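Local coordinates for superoxide dismutase 1 (Perkinsus marinus, PDB 2CW2), which probably disposes of superoxide radicals, dismutating them to hydrogen peroxide and molecular oxygen at a bound iron ion, at residues T64-D67 with T68-I72; N76-I79 with A80-L84. All blocks are in the same frame, centred on the assembly; numbering follows the deposited sequence.

Interaction 1 (T64-D67 with T68-I72)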
loop_
_atom_site.group_PDB
_atom_site.type_symbol
_atom_site.label_atom_id
_atom_site.label_comp_id
_atom_site.label_asym_id
_atom_site.label_seq_id
_atom_site.Cartn_x
_atom_site.Cartn_y
_atom_site.Cartn_z
ATOM N N THR A 64 16.356 2.456 2.626
ATOM C CA THR A 64 16.155 3.363 1.506
ATOM C C THR A 64 15.415 4.615 1.937
ATOM O O THR A 64 15.687 5.707 1.434
ATOM C CB THR A 64 15.433 2.649 0.356
ATOM O OG1 THR A 64 16.308 1.655 -0.174
ATOM C CG2 THR A 64 15.205 3.592 -0.836
ATOM N N TYR A 65 14.476 4.479 2.868
ATOM C CA TYR A 65 13.794 5.669 3.360
ATOM C C TYR A 65 14.832 6.602 3.999
ATOM O O TYR A 65 14.768 7.829 3.839
ATOM C CB TYR A 65 12.729 5.324 4.414
ATOM C CG TYR A 65 11.415 4.730 3.902
ATOM C CD1 TYR A 65 10.636 5.389 2.957
ATOM C CD2 TYR A 65 10.953 3.516 4.396
ATOM C CE1 TYR A 65 9.420 4.842 2.517
ATOM C CE2 TYR A 65 9.754 2.950 3.952
ATOM C CZ TYR A 65 8.991 3.623 3.021
ATOM O OH TYR A 65 7.804 3.056 2.598
ATOM N N VAL A 66 15.754 6.026 4.764
ATOM C CA VAL A 66 16.791 6.820 5.409
ATOM C C VAL A 66 17.698 7.460 4.336
ATOM O O VAL A 66 18.021 8.641 4.421
ATOM C CB VAL A 66 17.642 5.984 6.408
ATOM C CG1 VAL A 66 18.936 6.745 6.817
ATOM C CG2 VAL A 66 16.833 5.640 7.678
ATOM N N ASP A 67 18.122 6.677 3.346
ATOM C CA ASP A 67 18.910 7.222 2.225
ATOM C C ASP A 67 18.268 8.438 1.546
ATOM O O ASP A 67 18.942 9.460 1.270
ATOM C CB ASP A 67 19.138 6.146 1.165
ATOM C CG ASP A 67 19.997 4.997 1.658
ATOM O OD1 ASP A 67 19.994 3.928 0.995
ATOM O OD2 ASP A 67 20.691 5.044 2.693
ATOM N N THR A 68 16.971 8.316 1.241
ATOM C CA THR A 68 16.239 9.390 0.552
ATOM C C THR A 68 16.106 10.624 1.421
ATOM O O THR A 68 16.309 11.749 0.939
ATOM C CB THR A 68 14.856 8.912 0.064
ATOM O OG1 THR A 68 15.025 7.701 -0.671
ATOM C CG2 THR A 68 14.280 9.895 -0.983
ATOM N N LEU A 69 15.774 10.416 2.701
ATOM C CA LEU A 69 15.717 11.508 3.681
ATOM C C LEU A 69 17.055 12.253 3.727
ATOM O O LEU A 69 17.101 13.495 3.766
ATOM C CB LEU A 69 15.372 10.976 5.073
ATOM C CG LEU A 69 15.210 12.031 6.171
ATOM C CD1 LEU A 69 14.162 13.042 5.730
ATOM C CD2 LEU A 69 14.841 11.414 7.533
ATOM N N ASN A 70 18.141 11.489 3.728
ATOM C CA ASN A 70 19.473 12.084 3.728
ATOM C C ASN A 70 19.746 12.938 2.478
ATOM O O ASN A 70 20.382 14.015 2.551
ATOM C CB ASN A 70 20.531 10.987 3.919
ATOM C CG ASN A 70 20.746 10.659 5.381
ATOM O OD1 ASN A 70 20.460 11.487 6.253
ATOM N ND2 ASN A 70 21.270 9.461 5.664
ATOM N N SER A 71 19.233 12.470 1.346
ATOM C CA SER A 71 19.339 13.201 0.095
ATOM C C SER A 71 18.662 14.563 0.221
ATOM O O SER A 71 19.190 15.573 -0.240
ATOM C CB SER A 71 18.751 12.379 -1.062
ATOM O OG SER A 71 19.041 12.975 -2.321
ATOM N N ILE A 72 17.494 14.584 0.863
ATOM C CA ILE A 72 16.790 15.832 1.105
ATOM C C ILE A 72 17.516 16.675 2.141
ATOM O O ILE A 72 17.647 17.896 1.968
ATOM C CB ILE A 72 15.338 15.559 1.528
ATOM C CG1 ILE A 72 14.559 14.991 0.343
ATOM C CG2 ILE A 72 14.657 16.835 2.057
ATOM C CD1 ILE A 72 13.332 14.298 0.757
HETATM O O HOH W 1 22.011 7.185 4.036
#
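Asp67 and Asn70 meet through a water across one helical turn. The water donates to Asp67 OD2 at 2.9 Å and accepts from Asn70 ND2 at 2.9 Å, joining the two polar ends without direct contact. Beside this bridge Val66 and Asn70 run alongside each other and point the same way, with Val66 CG1 3.8 Å from Asn70 ND2. On the overlapping turn, Thr68 OG1 comes to 3.0 Å from Thr64 O, the carbonyl that already accepts Thr68 N at 2.9 Å. With chi1 at -51°, Thr68 OG1 stands anti to its own carbonyl carbon and leans back along the helix toward that oxygen. Below the side chains runs the regular alpha-helical ladder, including Asn70 N to Val66 O at 2.9 Å.

Further partners hold the polar ends: Gln63 NE2 bonds Asp67 OD2, and Asn70 ND2 also donates to Phe33 O. The Tyr65 hydroxyl bonds Gln101, and its ring meets that of the iron ligand His105 while packing on Phe150 of the second subunit. Helix 51-73 thus lies against helix 93-110, with Val66 on Val102 and Thr68 and Leu69 on Gln98.

Interaction 2 (N76-I79 with A80-L84)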
loop_
_atom_site.group_PDB
_atom_site.type_symbol
_atom_site.label_atom_id
_atom_site.label_comp_id
_atom_site.label_asym_id
_atom_site.label_seq_id
_atom_site.Cartn_x
_atom_site.Cartn_y
_atom_site.Cartn_z
ATOM N N ASN A 76 18.539 20.666 2.335
ATOM C CA ASN A 76 17.577 21.348 3.176
ATOM C C ASN A 76 18.060 21.335 4.626
ATOM O O ASN A 76 17.837 20.371 5.370
ATOM C CB ASN A 76 16.197 20.692 3.031
ATOM C CG ASN A 76 15.102 21.465 3.731
ATOM O OD1 ASN A 76 15.305 22.020 4.808
ATOM N ND2 ASN A 76 13.915 21.484 3.126
ATOM N N SER A 77 18.739 22.411 5.016
ATOM C CA SER A 77 19.398 22.463 6.310
ATOM C C SER A 77 18.362 22.460 7.425
ATOM O O SER A 77 18.646 22.050 8.547
ATOM C CB SER A 77 20.309 23.700 6.389
ATOM O OG SER A 77 19.523 24.878 6.363
ATOM N N THR A 78 17.152 22.903 7.100
ATOM C CA THR A 78 16.031 22.883 8.022
ATOM C C THR A 78 15.629 21.443 8.356
ATOM O O THR A 78 15.501 21.068 9.531
ATOM C CB THR A 78 14.832 23.659 7.394
ATOM O OG1 THR A 78 15.012 25.066 7.597
ATOM C CG2 THR A 78 13.538 23.366 8.135
ATOM N N ILE A 79 15.432 20.632 7.323
ATOM C CA ILE A 79 15.117 19.229 7.552
ATOM C C ILE A 79 16.303 18.553 8.244
ATOM O O ILE A 79 16.149 17.871 9.267
ATOM C CB ILE A 79 14.793 18.519 6.233
ATOM C CG1 ILE A 79 13.306 18.704 5.892
ATOM C CG2 ILE A 79 15.125 17.030 6.330
ATOM C CD1 ILE A 79 13.068 19.116 4.469
ATOM N N ALA A 80 17.797 18.855 7.886
ATOM C CA ALA A 80 18.899 18.291 8.660
ATOM C C ALA A 80 18.888 18.691 10.142
ATOM O O ALA A 80 19.395 17.953 10.978
ATOM C CB ALA A 80 20.220 18.661 8.017
ATOM N N SER A 81 18.320 19.846 10.476
ATOM C CA SER A 81 18.350 20.314 11.859
ATOM C C SER A 81 17.290 19.683 12.753
ATOM O O SER A 81 17.380 19.780 13.979
ATOM C CB SER A 81 18.269 21.845 11.927
ATOM O OG SER A 81 16.961 22.326 11.640
ATOM N N LYS A 82 16.319 19.000 12.148
ATOM C CA LYS A 82 15.173 18.479 12.889
ATOM C C LYS A 82 15.249 16.982 13.173
ATOM O O LYS A 82 15.709 16.190 12.345
ATOM C CB LYS A 82 13.866 18.771 12.137
ATOM C CG LYS A 82 13.574 20.248 11.959
ATOM C CD LYS A 82 12.126 20.477 11.565
ATOM C CE LYS A 82 11.752 21.961 11.643
ATOM N NZ LYS A 82 10.418 22.235 10.979
ATOM N N THR A 83 14.748 16.616 14.347
ATOM C CA THR A 83 14.648 15.227 14.749
ATOM C C THR A 83 13.534 14.648 13.906
ATOM O O THR A 83 12.705 15.397 13.370
ATOM C CB THR A 83 14.286 15.166 16.241
ATOM O OG1 THR A 83 15.431 15.590 17.020
ATOM C CG2 THR A 83 14.116 13.764 16.684
ATOM N N LEU A 84 13.538 13.333 13.754
ATOM C CA LEU A 84 12.462 12.657 13.035
ATOM C C LEU A 84 11.111 13.112 13.569
ATOM O O LEU A 84 10.204 13.415 12.803
ATOM C CB LEU A 84 12.591 11.167 13.268
ATOM C CG LEU A 84 13.171 10.245 12.195
ATOM C CD1 LEU A 84 14.031 10.881 11.098
ATOM C CD2 LEU A 84 13.806 9.001 12.830
#
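Asn76 and Ala80 are joined through a flat group used in its own plane: the peptide carbonyl of Asn76 accepts Ala80 N at 2.9 Å, with the donor lying in the carbonyl plane. The side-chain carboxamide of Asn76 is used differently. Ile79 N, 2.9 Å from Asn76 OD1, comes from above the face of the amide, 54° out of its plane. A third flat group, the Ile79 peptide, is also approached from a face, where Lys82 N reaches Ile79 O at 3.1 Å.

Asn76 sits at the N-cap of the short helix 77-81, part of the alpha-hairpin domain of iron/manganese superoxide dismutases, and its OD1 bond to Ile79 N caps the first turn. It satisfies an N-H that has no carbonyl one turn earlier in the helix to receive it. Ser81 N then donates to Ser77 O at 2.9 Å in the usual alpha-helical spacing, whereas the Lys82 bond reaches back only three residues, closing a tighter turn from Ile79 to Lys82 where the chain leaves the helix.

Thr78 O gathers several neighbours. Ser81 OG bonds it at 2.9 Å, brought there by a chi1 of 74° that tucks the hydroxyl between its own backbone N and carbonyl carbon. Ser81 N adds a weak bond to Thr78 O at 3.2 Å. Lys82 CG lies against the same oxygen, and beyond CG the extended lysine chain runs beside Thr78, pointing the same way, until Lys82 CE is 4.2 Å from Thr78 CG2. The ammonium continues to a long, weak ion pair with Glu91. On the inner side, the buried Ile79 packs on Ile87 of helix 84-90 and Pro95 of helix 93-110, while Ala80 rests on Ala73 at the end of helix 51-73.

Overall arrangement
From the N terminus a lead-in segment passes by before helix 51-73, whose later turns hold interaction 1. A short turn leads to helix 77-81 and interaction 2, and helix 84-90 follows. The two contacts lie in series, neither nested nor crossed. Each joins adjoining segments, so neither closes a loop. Their centres are 12 Å apart, and their aliphatic side chains meet: Leu69 CD1 lies 4.1 Å from Ile79 CG2, and Leu69 CD2 lies 3.7 Å from Leu84 CD1. Leu69 therefore ties the long helix both to helix 77-81, through Ile79, and to the start of helix 84-90, through Leu84. Interaction 1 approaches the iron site through Tyr65, whereas interaction 2 lies away from it.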